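Local coordinates for protein structure-specific endonuclease subunit SLX1 (Candida glabrata, PDB 4XLG) that probably acts as the catalytic subunit of the SLX1-SLX4 endonuclease, making single-strand cuts in branched DNA close to junctions during repair and recombination, at residues B[19-24]-B[53-58]; B[72-77]-B[120-125]; B[131-136]-B[162-167]; B[217-222]-B[250-255]. The protein carries 1 engineered substitution. All blocks are in the same frame, centred on the assembly; numbering follows the deposited sequence.

In the fold
From the N terminus the four contacts follow in series, each closing before the next opens, and none nests or crosses another. Contact 1 closes 28 intervening residues, strand 25-30 and helix 33-41 among them, at the surface of the GIY-YIG domain. Contact 2 joins helix 72-84 of that domain to the short helix 121-124. Strand 129-132 follows, and contact 3 pairs it with strand 160-168 at one border of the mixed sheet; its nearest atoms lie about 6 Å from those of contact 1. The long helix 176-213 then leads to contact 4, which closes a zinc site in the C-terminal domain, its centre about 54 Å from that of contact 1.

Contact 1 (B[19-24]-B[53-58]); sequences ISKRQS and KRDGTR
Ser20 and Lys21 meet Asp55, Gly56 and Thr57 in a small, watery contact between two surface loops of the GIY-YIG domain: the turn joining strands 12-18 and 25-30, and the loop that leads into strand 60-67. No direct hydrogen bond crosses; three waters do the bridging. One links Ser20 N and Gly56 O, and beside it Ser20 CB rests 3.4 Å from that same Gly56 O. A second accepts from Lys21 NZ and donates to Asp55 O. The third gives a proton to Thr57 OG1 at 2.7 Å and also pairs with Ser24 OG.

Lys21 CD passes 3.6 Å from Thr57 OG1. Beyond CD the chain bends (chi3 81°, placing CE), and the ammonium reaches a long salt bridge, NZ to Asp55 OD2 at 3.5 Å, with the two side chains crossing at about a right angle. The other carboxylate oxygen is busy within its own loop. Asp55 OD1 takes Thr57 OG1 from the syn side at 2.7 Å and Thr57 N from the anti side at 2.9 Å, the amide well out of the carboxylate plane; the latter bond makes an Asx turn. These two bonds hold the carboxylate while OD2 faces the lysine. Gly56 sits at the middle of that turn with a positive phi of 88°.

On the other loop, Lys21 to Ser24 form a type I beta turn. At the strand end, Ser18 OG bonds to both Lys21 N and Thr57 O, Ile19 shares a backbone hydrogen bond with Pro59, and the Ile19 side chain packs on Ile179, Val182 and Asn183 of the long helix 176-213.

Contact 2 (B[72-77]-B[120-125]); sequences RIAALQ and NEYFRY
Tyr122 carries its CG anti to the backbone N (chi1 -180°), while Gln77 has CG anti to its carbonyl carbon (chi1 -67°) and runs extended from there, and the two side chains cross at about a right angle. They are joined by a short hydrogen bond: Tyr122 OH donates to Gln77 OE1 at 2.6 Å. The phenol arrives in the plane of the amide carbonyl, on a lone pair, at a C=O...donor angle of 125°. The amide and ring planes are steeply inclined, and OE1 lies at the ring edge, 3.3 Å from Tyr122 CE2.

Phe123 supplies the rest of the contact, against the helix backbone. The rim of its ring is turned to that backbone, CE1 being 3.8 Å from Ala74 O and CZ 3.9 Å from Gln77 C; Gln77 CB touches CZ as well. One face of the Phe123 ring receives Tyr122 CD2, which stands 3.6 Å above its centre, so the edge of Tyr122 rests on the face of Phe123. Behind them Asn120 occupies the N-cap: its OD1 accepts from Tyr122 N at 2.8 Å, with the donor well above the carbonyl plane, and its ND2 bonds to Tyr90 O. Phe123 also meets Phe78 edge-to-face and the ring of Tyr90.

A second protein chain of the assembly packs against Gln77 and Tyr122, and its backbone is hydrogen-bonded to Tyr125 OH. What results is helix-to-helix packing, in which a short, weakly bonded helix with Asn120 at its N-cap sets paired aromatic rings against a helix of the GIY-YIG domain, beside a subunit interface.

Contact 3 (B[131-136]-B[162-167]); sequences HFFNQK and SLSQDA
His131 holds a serine hydroxyl at each nitrogen of its ring: ND1 meets Ser162 OG at 2.9 Å and NE2 meets Ser164 OG at 2.8 Å. Both oxygens lie near the imidazole plane, so the two hydrogen bonds fix the tilt of a buried ring. His131 and Ser162 pair across the strands and put their side chains on the same face; the histidine CG is anti to its backbone N (chi1 -180°). Its CD2 stands 3.4 Å above one face of the Phe133 ring, offset toward the rim.

On the other face, Leu163 CD1 packs 3.7 Å from Phe132 CB, and its second methyl, CD2, comes 4.1 Å from Gln135 CG. Ala167 CB sits 3.5 Å from Phe133 O beyond the corner, where backbone bonds of Phe133 and Gln135 to Leu168 resume the pairing.

The backbones set these positions. The strands pair in parallel: Phe132 N donates to Ser162 O and Ser164 N to Phe132 O, the second bond running nearly along the C=O axis at 3.0 Å. A type II turn from Ser164 to Ala167 then takes the chain round a corner, and the other segment turns at Phe133 into helix 135-143. Asn134 caps that helix, weakly through OD1 to Lys136 N and also to Val137 N, while its ND2 is held by Glu61 and by Thr169 O.

Strand 129-132, helix 135-143 and strand 160-168 together make a beta-alpha-beta crossover. Strand 60-67 flanks strand 129-132 on its far side, helix 176-213 packs on His131 and Phe133, and helix 135-143 lies over Phe132 and Leu163.

Contact 4 (B[217-222]-B[250-255]); sequences NTCQFC and VSHLAC. With ZN (zinc ion), chain C.
Cys219 and Ser251 bring the two backbones together, and next to them Gln220 N donates to Val250 O at 3.0 Å, tying the loop to the strand just before its chain turns into helix 253-260. Four side chains then close on one zinc ion: Cys219 SG at 2.3 Å, Cys222 SG at 2.4 Å, His252 ND1 at 2.2 Å and Cys255 SG at 2.4 Å. Cys222 takes the crowded position between its backbone N and carbonyl carbon (chi1 80°), which places SG at the edge of the His252 ring, near its plane.

Cys219 SG is gripped further by N-H groups. Cys222 N points at it almost straight (179°) from 3.3 Å, Phe221 N adds a weak bond, and His252 N reaches it across the contact from 3.5 Å; such donors would be expected to temper the thiolate charge. Along the chain, the ligands of this site of three cysteines and one histidine alternate in pairs with Cys242, Cys247, Cys279 and Cys282 of a second zinc site, the cross-brace of a RING-type finger.

Phe221 closes one side, its edge 3.6 Å from Ser251 CB by CE2. Gln220 CG lies over one face of that ring and Cys255 O over the opposite one, while Tyr259 meets it from the helix. At the other end Asn217 CB touches Val250 CG1, and a water donates to Gln220 OE1 and accepts from Val250 N.

Contact 1 (B[19-24]-B[53-58])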
# COMPACT_ATOMS: atom_id res chain seq x y z
N ILE B 19 -3.12 -20.71 -17.16
CA ILE B 19 -4.45 -21.17 -17.61
C ILE B 19 -4.48 -22.65 -17.92
O ILE B 19 -5.40 -23.36 -17.51
CB ILE B 19 -4.90 -20.30 -18.84
CG1 ILE B 19 -5.09 -18.87 -18.30
CG2 ILE B 19 -6.21 -20.82 -19.48
CD1 ILE B 19 -5.06 -17.79 -19.48
N SER B 20 -3.47 -23.14 -18.59
CA SER B 20 -3.42 -24.57 -18.93
C SER B 20 -2.88 -25.41 -17.76
O SER B 20 -3.35 -26.53 -17.54
CB SER B 20 -2.55 -24.78 -20.20
OG SER B 20 -2.51 -26.14 -20.61
N LYS B 21 -1.85 -24.92 -17.07
CA LYS B 21 -1.17 -25.75 -16.03
C LYS B 21 -1.67 -25.21 -14.70
O LYS B 21 -1.07 -24.35 -14.09
CB LYS B 21 0.37 -25.64 -16.14
CG LYS B 21 0.79 -26.35 -17.43
CD LYS B 21 2.32 -26.45 -17.69
CE LYS B 21 2.92 -27.54 -16.96
NZ LYS B 21 4.27 -27.89 -17.55
N ARG B 22 -2.81 -25.73 -14.25
CA ARG B 22 -3.53 -24.96 -13.25
C ARG B 22 -2.93 -25.04 -11.84
O ARG B 22 -3.39 -24.31 -10.97
CB ARG B 22 -4.96 -25.42 -13.23
CG ARG B 22 -5.51 -25.13 -14.65
CD ARG B 22 -6.93 -25.08 -14.59
NE ARG B 22 -7.46 -24.04 -13.71
CZ ARG B 22 -7.27 -22.73 -13.83
NH1 ARG B 22 -6.43 -22.24 -14.70
NH2 ARG B 22 -7.92 -21.90 -13.01
N GLN B 23 -1.94 -25.92 -11.64
CA GLN B 23 -1.18 -25.91 -10.36
C GLN B 23 0.05 -25.01 -10.42
O GLN B 23 0.79 -24.94 -9.45
CB GLN B 23 -0.75 -27.35 -9.95
CG GLN B 23 -1.98 -28.21 -9.82
CD GLN B 23 -1.67 -29.69 -9.56
OE1 GLN B 23 -1.08 -30.03 -8.57
NE2 GLN B 23 -2.11 -30.56 -10.46
N SER B 24 0.28 -24.31 -11.54
CA SER B 24 1.43 -23.36 -11.63
C SER B 24 1.00 -21.95 -11.29
O SER B 24 0.05 -21.42 -11.87
CB SER B 24 2.12 -23.33 -13.02
OG SER B 24 2.71 -24.63 -13.33
N LYS B 53 11.23 -21.60 -25.14
CA LYS B 53 10.30 -22.60 -25.70
C LYS B 53 9.02 -22.68 -24.86
O LYS B 53 9.02 -22.56 -23.63
CB LYS B 53 10.96 -23.98 -25.78
N ARG B 54 7.90 -22.85 -25.53
CA ARG B 54 6.65 -22.85 -24.79
C ARG B 54 6.27 -24.28 -24.38
O ARG B 54 6.33 -25.21 -25.16
CB ARG B 54 5.55 -22.19 -25.61
CG ARG B 54 5.87 -20.72 -25.90
CD ARG B 54 4.65 -19.98 -26.36
NE ARG B 54 4.86 -18.54 -26.30
CZ ARG B 54 3.93 -17.68 -25.89
NH1 ARG B 54 2.75 -18.12 -25.52
NH2 ARG B 54 4.20 -16.38 -25.85
N ASP B 55 5.89 -24.42 -23.11
CA ASP B 55 5.47 -25.74 -22.63
C ASP B 55 4.01 -25.72 -22.17
O ASP B 55 3.54 -26.67 -21.56
CB ASP B 55 6.38 -26.21 -21.50
CG ASP B 55 6.17 -25.44 -20.20
OD1 ASP B 55 5.50 -24.40 -20.14
OD2 ASP B 55 6.71 -25.92 -19.18
N GLY B 56 3.31 -24.65 -22.52
CA GLY B 56 1.93 -24.42 -22.13
C GLY B 56 1.73 -23.71 -20.79
O GLY B 56 0.60 -23.48 -20.38
N THR B 57 2.80 -23.34 -20.09
CA THR B 57 2.63 -22.54 -18.87
C THR B 57 1.99 -21.18 -19.22
O THR B 57 0.99 -20.76 -18.61
CB THR B 57 3.95 -22.29 -18.17
OG1 THR B 57 4.48 -23.57 -17.78
CG2 THR B 57 3.73 -21.51 -16.92
N ARG B 58 2.55 -20.50 -20.21
CA ARG B 58 1.84 -19.35 -20.81
C ARG B 58 0.67 -19.79 -21.71
O ARG B 58 0.75 -20.81 -22.42
CB ARG B 58 2.84 -18.55 -21.65
CG ARG B 58 4.00 -18.00 -20.84
CD ARG B 58 5.00 -17.54 -21.92
NE ARG B 58 6.15 -16.90 -21.34
CZ ARG B 58 7.24 -17.53 -20.92
NH1 ARG B 58 7.30 -18.87 -20.97
NH2 ARG B 58 8.27 -16.82 -20.47
O HOH W 1 -1.61 -21.65 -20.15
O HOH W 2 4.28 -28.91 -20.38
O HOH W 3 4.68 -24.38 -15.19

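Contact 2 (B[72-77]-B[120-125])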
# COMPACT_ATOMS: atom_id res chain seq x y z
N ARG B 72 7.43 1.38 -3.60
CA ARG B 72 7.92 0.13 -4.25
C ARG B 72 8.56 -0.76 -3.17
O ARG B 72 8.41 -1.96 -3.19
CB ARG B 72 8.97 0.51 -5.32
CG ARG B 72 9.70 -0.68 -5.98
CD ARG B 72 10.84 -0.14 -6.89
NE ARG B 72 11.86 -1.16 -6.98
CZ ARG B 72 13.01 -1.15 -6.32
NH1 ARG B 72 13.37 -0.10 -5.57
NH2 ARG B 72 13.84 -2.18 -6.47
N ILE B 73 9.29 -0.13 -2.24
CA ILE B 73 9.95 -0.93 -1.19
C ILE B 73 8.90 -1.76 -0.44
O ILE B 73 9.11 -2.94 -0.16
CB ILE B 73 10.70 -0.03 -0.16
CG1 ILE B 73 11.84 0.73 -0.84
CG2 ILE B 73 11.24 -0.89 1.01
CD1 ILE B 73 12.77 -0.19 -1.61
N ALA B 74 7.83 -1.10 -0.01
CA ALA B 74 6.77 -1.83 0.72
C ALA B 74 6.14 -2.95 -0.09
O ALA B 74 5.84 -4.02 0.46
CB ALA B 74 5.65 -0.85 1.19
N ALA B 75 5.90 -2.71 -1.39
CA ALA B 75 5.33 -3.77 -2.25
C ALA B 75 6.29 -4.95 -2.30
O ALA B 75 5.90 -6.10 -2.30
CB ALA B 75 5.10 -3.22 -3.69
N LEU B 76 7.59 -4.66 -2.44
CA LEU B 76 8.57 -5.77 -2.51
C LEU B 76 8.63 -6.53 -1.19
O LEU B 76 8.81 -7.75 -1.15
CB LEU B 76 9.98 -5.21 -2.82
CG LEU B 76 10.12 -4.71 -4.27
CD1 LEU B 76 11.41 -3.87 -4.48
CD2 LEU B 76 10.04 -5.91 -5.22
N GLN B 77 8.54 -5.81 -0.08
CA GLN B 77 8.47 -6.49 1.22
C GLN B 77 7.31 -7.47 1.27
O GLN B 77 7.47 -8.61 1.75
CB GLN B 77 8.35 -5.50 2.38
CG GLN B 77 9.59 -4.67 2.55
CD GLN B 77 9.37 -3.56 3.55
OE1 GLN B 77 8.52 -2.69 3.36
NE2 GLN B 77 10.08 -3.62 4.66
N ASN B 120 -1.00 -8.39 9.44
CA ASN B 120 0.25 -8.11 10.15
C ASN B 120 0.38 -6.61 10.46
O ASN B 120 -0.00 -5.77 9.61
CB ASN B 120 1.43 -8.58 9.29
CG ASN B 120 2.75 -8.03 9.77
OD1 ASN B 120 3.13 -6.94 9.37
ND2 ASN B 120 3.45 -8.77 10.62
N GLU B 121 0.96 -6.29 11.62
CA GLU B 121 1.04 -4.92 12.11
C GLU B 121 1.60 -3.94 11.06
O GLU B 121 1.09 -2.83 10.85
CB GLU B 121 1.91 -4.88 13.41
CG GLU B 121 3.29 -5.62 13.24
CD GLU B 121 4.02 -5.94 14.55
OE1 GLU B 121 3.49 -5.63 15.66
OE2 GLU B 121 5.14 -6.50 14.47
N TYR B 122 2.64 -4.38 10.39
CA TYR B 122 3.33 -3.53 9.41
C TYR B 122 2.47 -3.17 8.20
O TYR B 122 2.34 -2.01 7.80
CB TYR B 122 4.61 -4.24 8.97
CG TYR B 122 5.39 -3.42 7.95
CD1 TYR B 122 6.03 -2.23 8.34
CD2 TYR B 122 5.48 -3.84 6.64
CE1 TYR B 122 6.75 -1.45 7.43
CE2 TYR B 122 6.20 -3.07 5.69
CZ TYR B 122 6.83 -1.88 6.11
OH TYR B 122 7.53 -1.14 5.19
N PHE B 123 1.86 -4.18 7.59
CA PHE B 123 1.06 -3.89 6.40
C PHE B 123 -0.31 -3.30 6.74
O PHE B 123 -0.93 -2.67 5.89
CB PHE B 123 0.91 -5.15 5.56
CG PHE B 123 2.22 -5.65 5.03
CD1 PHE B 123 2.91 -4.92 4.03
CD2 PHE B 123 2.79 -6.84 5.54
CE1 PHE B 123 4.16 -5.38 3.56
CE2 PHE B 123 4.04 -7.29 5.08
CZ PHE B 123 4.72 -6.57 4.09
N ARG B 124 -0.80 -3.51 7.96
CA ARG B 124 -2.07 -2.91 8.39
C ARG B 124 -2.11 -1.40 8.24
O ARG B 124 -3.13 -0.85 7.92
CB ARG B 124 -2.38 -3.23 9.86
CG ARG B 124 -3.24 -4.46 9.97
CD ARG B 124 -3.55 -4.73 11.51
NE ARG B 124 -4.28 -5.98 11.70
N TYR B 125 -0.97 -0.74 8.46
CA TYR B 125 -0.93 0.72 8.30
C TYR B 125 -1.25 1.20 6.89
O TYR B 125 -1.57 2.36 6.67
CB TYR B 125 0.45 1.24 8.70
CG TYR B 125 0.72 1.22 10.16
CD1 TYR B 125 0.16 2.19 10.99
CD2 TYR B 125 1.60 0.27 10.73
CE1 TYR B 125 0.46 2.23 12.33
CE2 TYR B 125 1.87 0.28 12.09
CZ TYR B 125 1.28 1.24 12.88
OH TYR B 125 1.58 1.33 14.20

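Contact 3 (B[131-136]-B[162-167])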
# COMPACT_ATOMS: atom_id res chain seq x y z
N HIS B 131 -7.78 -7.21 -4.70
CA HIS B 131 -8.71 -7.21 -5.83
C HIS B 131 -8.65 -8.57 -6.54
O HIS B 131 -7.54 -8.99 -6.93
CB HIS B 131 -8.35 -6.14 -6.86
CG HIS B 131 -9.31 -6.14 -8.02
ND1 HIS B 131 -10.53 -5.49 -7.98
CD2 HIS B 131 -9.27 -6.80 -9.22
CE1 HIS B 131 -11.20 -5.73 -9.10
NE2 HIS B 131 -10.45 -6.50 -9.88
N PHE B 132 -9.81 -9.20 -6.75
CA PHE B 132 -9.88 -10.45 -7.54
C PHE B 132 -10.40 -10.24 -8.96
O PHE B 132 -11.37 -9.51 -9.17
CB PHE B 132 -10.83 -11.47 -6.84
CG PHE B 132 -10.26 -11.93 -5.55
CD1 PHE B 132 -9.31 -12.96 -5.55
CD2 PHE B 132 -10.63 -11.34 -4.34
CE1 PHE B 132 -8.72 -13.42 -4.35
CE2 PHE B 132 -10.09 -11.82 -3.11
CZ PHE B 132 -9.11 -12.85 -3.11
N PHE B 133 -9.73 -10.86 -9.92
CA PHE B 133 -10.17 -10.83 -11.31
C PHE B 133 -10.91 -12.09 -11.65
O PHE B 133 -11.47 -12.24 -12.76
CB PHE B 133 -8.97 -10.72 -12.23
CG PHE B 133 -8.17 -9.47 -12.01
CD1 PHE B 133 -8.66 -8.23 -12.50
CD2 PHE B 133 -6.93 -9.52 -11.33
CE1 PHE B 133 -7.90 -7.06 -12.32
CE2 PHE B 133 -6.15 -8.35 -11.15
CZ PHE B 133 -6.64 -7.11 -11.65
N ASN B 134 -10.89 -13.03 -10.71
CA ASN B 134 -11.56 -14.32 -10.93
C ASN B 134 -12.42 -14.61 -9.71
O ASN B 134 -11.91 -14.60 -8.57
CB ASN B 134 -10.54 -15.46 -11.16
CG ASN B 134 -11.23 -16.81 -11.49
OD1 ASN B 134 -11.88 -17.40 -10.63
ND2 ASN B 134 -11.11 -17.26 -12.76
N GLN B 135 -13.71 -14.83 -9.93
CA GLN B 135 -14.66 -15.01 -8.84
C GLN B 135 -14.49 -16.36 -8.12
O GLN B 135 -14.77 -16.47 -6.92
CB GLN B 135 -16.10 -14.88 -9.36
CG GLN B 135 -17.20 -15.14 -8.31
CD GLN B 135 -17.66 -16.59 -8.26
OE1 GLN B 135 -17.68 -17.29 -9.27
NE2 GLN B 135 -18.01 -17.05 -7.06
N LYS B 136 -14.11 -17.42 -8.87
CA LYS B 136 -13.88 -18.69 -8.20
C LYS B 136 -12.68 -18.59 -7.25
O LYS B 136 -12.69 -19.21 -6.16
CB LYS B 136 -13.67 -19.85 -9.20
CG LYS B 136 -14.95 -20.17 -9.95
CD LYS B 136 -15.98 -20.83 -9.01
CE LYS B 136 -17.32 -21.01 -9.69
NZ LYS B 136 -18.32 -21.72 -8.79
N SER B 162 -12.18 -6.30 -3.32
CA SER B 162 -13.05 -6.00 -4.45
C SER B 162 -12.97 -7.13 -5.46
O SER B 162 -12.05 -7.95 -5.43
CB SER B 162 -12.69 -4.64 -5.08
OG SER B 162 -11.30 -4.57 -5.39
N LEU B 163 -13.97 -7.15 -6.34
CA LEU B 163 -14.09 -8.21 -7.36
C LEU B 163 -14.49 -7.55 -8.66
O LEU B 163 -15.43 -6.72 -8.69
CB LEU B 163 -15.16 -9.26 -6.94
CG LEU B 163 -15.48 -10.33 -8.00
CD1 LEU B 163 -14.33 -11.31 -8.15
CD2 LEU B 163 -16.80 -11.09 -7.58
N SER B 164 -13.77 -7.88 -9.73
CA SER B 164 -14.06 -7.26 -11.02
C SER B 164 -15.50 -7.46 -11.45
O SER B 164 -16.04 -8.54 -11.31
CB SER B 164 -13.17 -7.86 -12.11
OG SER B 164 -11.89 -7.27 -12.11
N GLN B 165 -16.10 -6.41 -11.99
CA GLN B 165 -17.33 -6.60 -12.73
C GLN B 165 -16.98 -7.56 -13.88
O GLN B 165 -15.93 -7.40 -14.53
CB GLN B 165 -17.86 -5.27 -13.26
CG GLN B 165 -19.11 -5.41 -14.09
CD GLN B 165 -19.85 -4.09 -14.14
OE1 GLN B 165 -19.26 -3.06 -14.47
NE2 GLN B 165 -21.12 -4.10 -13.77
N ASP B 166 -17.83 -8.54 -14.14
CA ASP B 166 -17.56 -9.54 -15.20
C ASP B 166 -16.28 -10.37 -14.95
O ASP B 166 -15.65 -10.84 -15.88
CB ASP B 166 -17.44 -8.86 -16.57
CG ASP B 166 -18.67 -8.07 -16.94
OD1 ASP B 166 -19.82 -8.51 -16.63
OD2 ASP B 166 -18.47 -6.98 -17.52
N ALA B 167 -15.91 -10.54 -13.68
CA ALA B 167 -14.83 -11.47 -13.30
C ALA B 167 -15.06 -12.83 -13.94
O ALA B 167 -16.22 -13.31 -14.07
CB ALA B 167 -14.76 -11.63 -11.76

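Contact 4 (B[217-222]-B[250-255])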
# COMPACT_ATOMS: atom_id res chain seq x y z
N ASN B 217 -9.59 28.67 1.25
CA ASN B 217 -9.82 27.67 2.28
C ASN B 217 -8.95 27.96 3.49
O ASN B 217 -7.86 28.52 3.35
CB ASN B 217 -9.54 26.26 1.75
CG ASN B 217 -10.59 25.79 0.79
OD1 ASN B 217 -11.73 25.55 1.19
ND2 ASN B 217 -10.24 25.68 -0.49
N THR B 218 -9.40 27.55 4.68
CA THR B 218 -8.60 27.70 5.88
C THR B 218 -8.43 26.35 6.57
O THR B 218 -9.23 25.43 6.34
CB THR B 218 -9.21 28.69 6.88
OG1 THR B 218 -10.55 28.28 7.16
CG2 THR B 218 -9.20 30.11 6.32
N CYS B 219 -7.40 26.23 7.41
CA CYS B 219 -7.08 24.92 7.99
C CYS B 219 -8.11 24.61 9.07
O CYS B 219 -8.36 25.44 9.96
CB CYS B 219 -5.65 24.90 8.56
SG CYS B 219 -5.30 23.52 9.71
N GLN B 220 -8.71 23.43 8.99
CA GLN B 220 -9.69 23.01 9.98
C GLN B 220 -9.25 23.27 11.43
O GLN B 220 -10.07 23.64 12.25
CB GLN B 220 -10.01 21.51 9.82
CG GLN B 220 -10.88 20.93 10.94
CD GLN B 220 -12.37 21.19 10.77
OE1 GLN B 220 -12.83 21.59 9.70
NE2 GLN B 220 -13.13 20.95 11.83
N PHE B 221 -7.96 23.10 11.72
CA PHE B 221 -7.44 23.20 13.10
C PHE B 221 -6.75 24.51 13.45
O PHE B 221 -7.04 25.08 14.49
CB PHE B 221 -6.48 22.03 13.37
CG PHE B 221 -7.03 20.72 12.94
CD1 PHE B 221 -7.96 20.05 13.72
CD2 PHE B 221 -6.69 20.19 11.72
CE1 PHE B 221 -8.51 18.86 13.29
CE2 PHE B 221 -7.22 18.97 11.28
CZ PHE B 221 -8.13 18.31 12.07
N CYS B 222 -5.84 25.01 12.61
CA CYS B 222 -5.10 26.23 12.99
C CYS B 222 -5.66 27.50 12.33
O CYS B 222 -5.25 28.61 12.68
CB CYS B 222 -3.62 26.08 12.63
SG CYS B 222 -3.25 26.40 10.89
N VAL B 250 -10.52 20.46 4.96
CA VAL B 250 -9.16 20.63 4.47
C VAL B 250 -8.29 21.13 5.64
O VAL B 250 -8.77 21.90 6.46
CB VAL B 250 -9.11 21.62 3.27
CG1 VAL B 250 -9.69 22.98 3.64
CG2 VAL B 250 -7.71 21.74 2.71
N SER B 251 -7.04 20.68 5.73
CA SER B 251 -6.15 21.14 6.80
C SER B 251 -4.68 21.08 6.33
O SER B 251 -4.37 20.51 5.29
CB SER B 251 -6.32 20.27 8.07
OG SER B 251 -5.81 18.97 7.79
N HIS B 252 -3.78 21.66 7.12
CA HIS B 252 -2.36 21.31 7.02
C HIS B 252 -2.20 19.86 7.38
O HIS B 252 -2.84 19.40 8.32
CB HIS B 252 -1.53 22.22 7.95
CG HIS B 252 -1.54 23.65 7.52
ND1 HIS B 252 -2.07 24.66 8.29
CD2 HIS B 252 -1.13 24.23 6.37
CE1 HIS B 252 -1.99 25.80 7.63
NE2 HIS B 252 -1.42 25.57 6.46
N LEU B 253 -1.34 19.13 6.66
CA LEU B 253 -1.06 17.74 7.02
C LEU B 253 -0.56 17.63 8.48
O LEU B 253 -0.99 16.74 9.24
CB LEU B 253 -0.01 17.13 6.08
CG LEU B 253 0.25 15.62 6.30
CD1 LEU B 253 -1.03 14.76 6.12
CD2 LEU B 253 1.38 15.11 5.38
N ALA B 254 0.36 18.52 8.86
CA ALA B 254 0.87 18.50 10.24
C ALA B 254 -0.24 18.71 11.25
O ALA B 254 -0.25 18.08 12.31
CB ALA B 254 1.97 19.55 10.45
N CYS B 255 -1.17 19.60 10.93
CA CYS B 255 -2.27 19.87 11.84
C CYS B 255 -3.21 18.67 11.97
O CYS B 255 -3.69 18.36 13.08
CB CYS B 255 -3.04 21.11 11.37
SG CYS B 255 -1.97 22.58 11.56
ZN ZN C . -3.15 24.16 10.15
O HOH W 4 -11.95 22.26 7.06